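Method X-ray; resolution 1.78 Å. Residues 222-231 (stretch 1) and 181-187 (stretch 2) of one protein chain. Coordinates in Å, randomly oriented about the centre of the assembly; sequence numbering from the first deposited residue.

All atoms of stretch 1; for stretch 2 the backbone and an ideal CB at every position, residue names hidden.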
# COMPACT_ATOMS: atom_id res chain seq x y z
N GLU A 222 -28.14 -9.50 0.33
CA GLU A 222 -27.49 -8.36 -0.32
C GLU A 222 -26.01 -8.28 0.08
O GLU A 222 -25.17 -7.98 -0.77
CB GLU A 222 -28.23 -7.04 -0.03
CG GLU A 222 -29.69 -7.09 -0.46
CD GLU A 222 -30.08 -6.22 -1.63
OE1 GLU A 222 -29.86 -6.65 -2.79
OE2 GLU A 222 -30.66 -5.14 -1.40
N LEU A 223 -25.70 -8.59 1.36
CA LEU A 223 -24.32 -8.63 1.87
C LEU A 223 -23.59 -9.80 1.18
O LEU A 223 -22.46 -9.63 0.73
CB LEU A 223 -24.31 -8.81 3.39
CG LEU A 223 -22.99 -8.58 4.13
CD1 LEU A 223 -22.56 -7.14 4.05
CD2 LEU A 223 -23.11 -8.98 5.58
N ALA A 224 -24.27 -10.97 1.07
CA ALA A 224 -23.71 -12.15 0.40
C ALA A 224 -23.41 -11.85 -1.07
O ALA A 224 -22.33 -12.21 -1.53
CB ALA A 224 -24.65 -13.34 0.51
N ALA A 225 -24.33 -11.16 -1.79
CA ALA A 225 -24.14 -10.81 -3.20
C ALA A 225 -22.94 -9.86 -3.39
O ALA A 225 -22.18 -10.02 -4.35
CB ALA A 225 -25.40 -10.20 -3.78
N ASN A 226 -22.76 -8.89 -2.46
CA ASN A 226 -21.64 -7.95 -2.48
C ASN A 226 -20.32 -8.67 -2.26
O ASN A 226 -19.37 -8.43 -3.01
CB ASN A 226 -21.84 -6.85 -1.43
CG ASN A 226 -22.86 -5.80 -1.82
OD1 ASN A 226 -22.96 -5.38 -2.96
ND2 ASN A 226 -23.63 -5.32 -0.87
N VAL A 227 -20.26 -9.57 -1.26
CA VAL A 227 -19.05 -10.35 -0.96
C VAL A 227 -18.71 -11.23 -2.16
O VAL A 227 -17.55 -11.28 -2.57
CB VAL A 227 -19.14 -11.16 0.36
CG1 VAL A 227 -17.92 -12.07 0.53
CG2 VAL A 227 -19.27 -10.23 1.57
N PHE A 228 -19.73 -11.88 -2.75
CA PHE A 228 -19.52 -12.73 -3.92
C PHE A 228 -18.92 -11.94 -5.08
O PHE A 228 -17.95 -12.39 -5.66
CB PHE A 228 -20.83 -13.40 -4.36
CG PHE A 228 -20.73 -14.17 -5.66
CD1 PHE A 228 -20.29 -15.49 -5.67
CD2 PHE A 228 -21.10 -13.59 -6.87
CE1 PHE A 228 -20.24 -16.22 -6.86
CE2 PHE A 228 -21.06 -14.32 -8.06
CZ PHE A 228 -20.61 -15.62 -8.04
N ALA A 229 -19.50 -10.76 -5.41
CA ALA A 229 -18.97 -9.95 -6.51
C ALA A 229 -17.53 -9.50 -6.26
O ALA A 229 -16.72 -9.54 -7.19
CB ALA A 229 -19.86 -8.75 -6.76
N TYR A 230 -17.22 -9.10 -5.02
CA TYR A 230 -15.88 -8.64 -4.64
C TYR A 230 -14.86 -9.78 -4.79
O TYR A 230 -13.87 -9.62 -5.51
CB TYR A 230 -15.91 -8.09 -3.20
CG TYR A 230 -14.55 -7.65 -2.69
CD1 TYR A 230 -13.96 -6.47 -3.15
CD2 TYR A 230 -13.83 -8.43 -1.80
CE1 TYR A 230 -12.71 -6.07 -2.71
CE2 TYR A 230 -12.57 -8.03 -1.34
CZ TYR A 230 -12.02 -6.85 -1.80
OH TYR A 230 -10.77 -6.47 -1.37
N LEU A 231 -15.11 -10.92 -4.11
CA LEU A 231 -14.21 -12.07 -4.16
C LEU A 231 -14.09 -12.65 -5.56
O LEU A 231 -12.97 -12.88 -6.01
CB LEU A 231 -14.64 -13.16 -3.17
CG LEU A 231 -14.38 -12.87 -1.69
CD1 LEU A 231 -14.88 -14.02 -0.82
CD2 LEU A 231 -12.87 -12.61 -1.42
N UNK A 181 -15.68 -3.17 4.76
CA UNK A 181 -15.80 -4.27 3.80
C UNK A 181 -17.25 -4.46 3.35
O UNK A 181 -17.50 -4.69 2.17
CB UNK A 181 -15.27 -5.57 4.41
N UNK A 182 -18.22 -4.25 4.28
CA UNK A 182 -19.65 -4.36 3.99
C UNK A 182 -20.15 -3.29 3.00
O UNK A 182 -21.26 -3.41 2.47
CB UNK A 182 -20.44 -4.26 5.29
N UNK A 183 -19.35 -2.26 2.76
CA UNK A 183 -19.72 -1.18 1.86
C UNK A 183 -19.37 -1.41 0.40
O UNK A 183 -19.96 -0.78 -0.48
CB UNK A 183 -19.05 0.11 2.33
N UNK A 184 -18.38 -2.29 0.13
CA UNK A 184 -17.93 -2.54 -1.24
C UNK A 184 -19.02 -3.20 -2.09
O UNK A 184 -19.36 -4.36 -1.87
CB UNK A 184 -16.68 -3.42 -1.23
N UNK A 185 -19.52 -2.44 -3.05
CA UNK A 185 -20.60 -2.84 -3.95
C UNK A 185 -21.88 -2.06 -3.69
O UNK A 185 -22.81 -2.12 -4.50
CB UNK A 185 -20.87 -4.34 -3.81
N UNK A 186 -21.95 -1.32 -2.56
CA UNK A 186 -23.14 -0.54 -2.21
C UNK A 186 -23.20 0.82 -2.92
O UNK A 186 -24.27 1.44 -2.95
CB UNK A 186 -23.18 -0.33 -0.70
N UNK A 187 -22.04 1.32 -3.45
CA UNK A 187 -21.92 2.61 -4.15
C UNK A 187 -22.44 3.80 -3.29
O UNK A 187 -22.80 4.84 -3.84
CB UNK A 187 -22.69 2.55 -5.47

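Stretch 1 is one run of helix, and the residues that meet stretch 2 are Leu-223, Asn-226 and Tyr-230. Stretch 2 passes this side as a short 3-10 segment, 181-183, followed by a turn. No direct hydrogen bond joins the two.

Position 181 has 3-10 backbone angles. Its CA-to-CB bond points sideways, and no atom of stretch 1 lies within 5.5 Å of the ideal CB. The helix sets little limit here, so many side chains would suit. The deposited residue is Ala-181. Its O accepts a backbone hydrogen bond from N of position 184 at 3.3 Å.

At position 182 the CA-to-CB bond is again sideways, but the ideal CB is 3.8 Å from Leu-223 CD1. Leu-223 offers only a methyl surface. An aliphatic residue would suit, and so would a long polar one whose first carbons cover the leucine. The residue is Lys-182. Its CB packs at 3.7 Å from Leu-223 CD1, and the end of the chain leads away, with NZ hydrogen-bonded elsewhere in the structure. The backbone also takes part: water 1 donates to Lys-182 O at 2.5 Å and accepts from Asn-226 ND2 at 2.5 Å.

Position 183 points away from the helix, with phi/psi of -88/-23. Stretch 1 offers nothing there, and these angles do not require glycine. Small or polar residues would fit as well. It is Gly-183, the first residue of a type II turn that ends at position 186.

Position 184 has phi/psi of -66/111, usual for the second residue of such a turn. The CA-to-CB bond runs sideways, and the ideal CB is 4.5 Å from Tyr-230 CD1. A large apolar side chain, aliphatic or aromatic, could pack beside the tyrosine ring at CD1. Phe-184 packs there. The edge of Tyr-230 meets the face of the Phe-184 ring, with centroids 5.0 Å apart and planes at 57°; Tyr-230 CD1 is 3.8 Å from Phe-184 CD1. Phe-184 O is 3.5 Å from Asn-226 CB. Water 2 donates to Phe-184 O at 2.7 Å and to Asn-226 O at 2.6 Å.

Position 185 points toward the helix and has a positive phi, 111/-12. An ideal CB would lie 2.5 Å from Asn-226 OD1, a clash, and would be jammed against the preceding carbonyl O. Both point to glycine, and Gly-185 is found. Asn-226 OD1 comes within 3.6 Å of Gly-185 C.

Position 186 points sideways, its ideal CB 5.0 Å from Asn-226 ND2. Small or medium residues, polar or branched, would suit. Thr-186 closes the turn: its N and its OG1 both donate to Gly-183 O, at 2.9 and 2.7 Å. Its methyl CG2 lies 3.7 Å from Asn-226 ND2.

Position 187 is out of reach of stretch 1. Its angles, 55/22, are left-handed, which favours glycine, asparagine or aspartate but admits others. It is Ser-187, whose OG is hydrogen-bonded elsewhere in the structure.

Stretch 2 (181-187) AKGFGTS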
# COMPACT_ATOMS: atom_id res chain seq x y z
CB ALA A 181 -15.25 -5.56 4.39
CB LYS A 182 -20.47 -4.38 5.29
CG LYS A 182 -20.50 -3.05 6.03
CD LYS A 182 -21.46 -3.11 7.21
CE LYS A 182 -21.60 -1.74 7.82
NZ LYS A 182 -22.28 -1.77 9.13
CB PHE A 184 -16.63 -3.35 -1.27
CG PHE A 184 -15.80 -3.07 -2.50
CD1 PHE A 184 -16.21 -3.50 -3.76
CD2 PHE A 184 -14.58 -2.39 -2.40
CE1 PHE A 184 -15.45 -3.22 -4.90
CE2 PHE A 184 -13.82 -2.12 -3.54
CZ PHE A 184 -14.25 -2.54 -4.78
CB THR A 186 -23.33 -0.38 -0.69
OG1 THR A 186 -22.30 0.47 -0.17
CG2 THR A 186 -23.37 -1.72 0.05
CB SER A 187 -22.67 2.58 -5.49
OG SER A 187 -22.63 1.33 -6.15
O HOH W 1 -22.59 -5.22 1.40
O HOH W 2 -19.11 -6.07 -3.99
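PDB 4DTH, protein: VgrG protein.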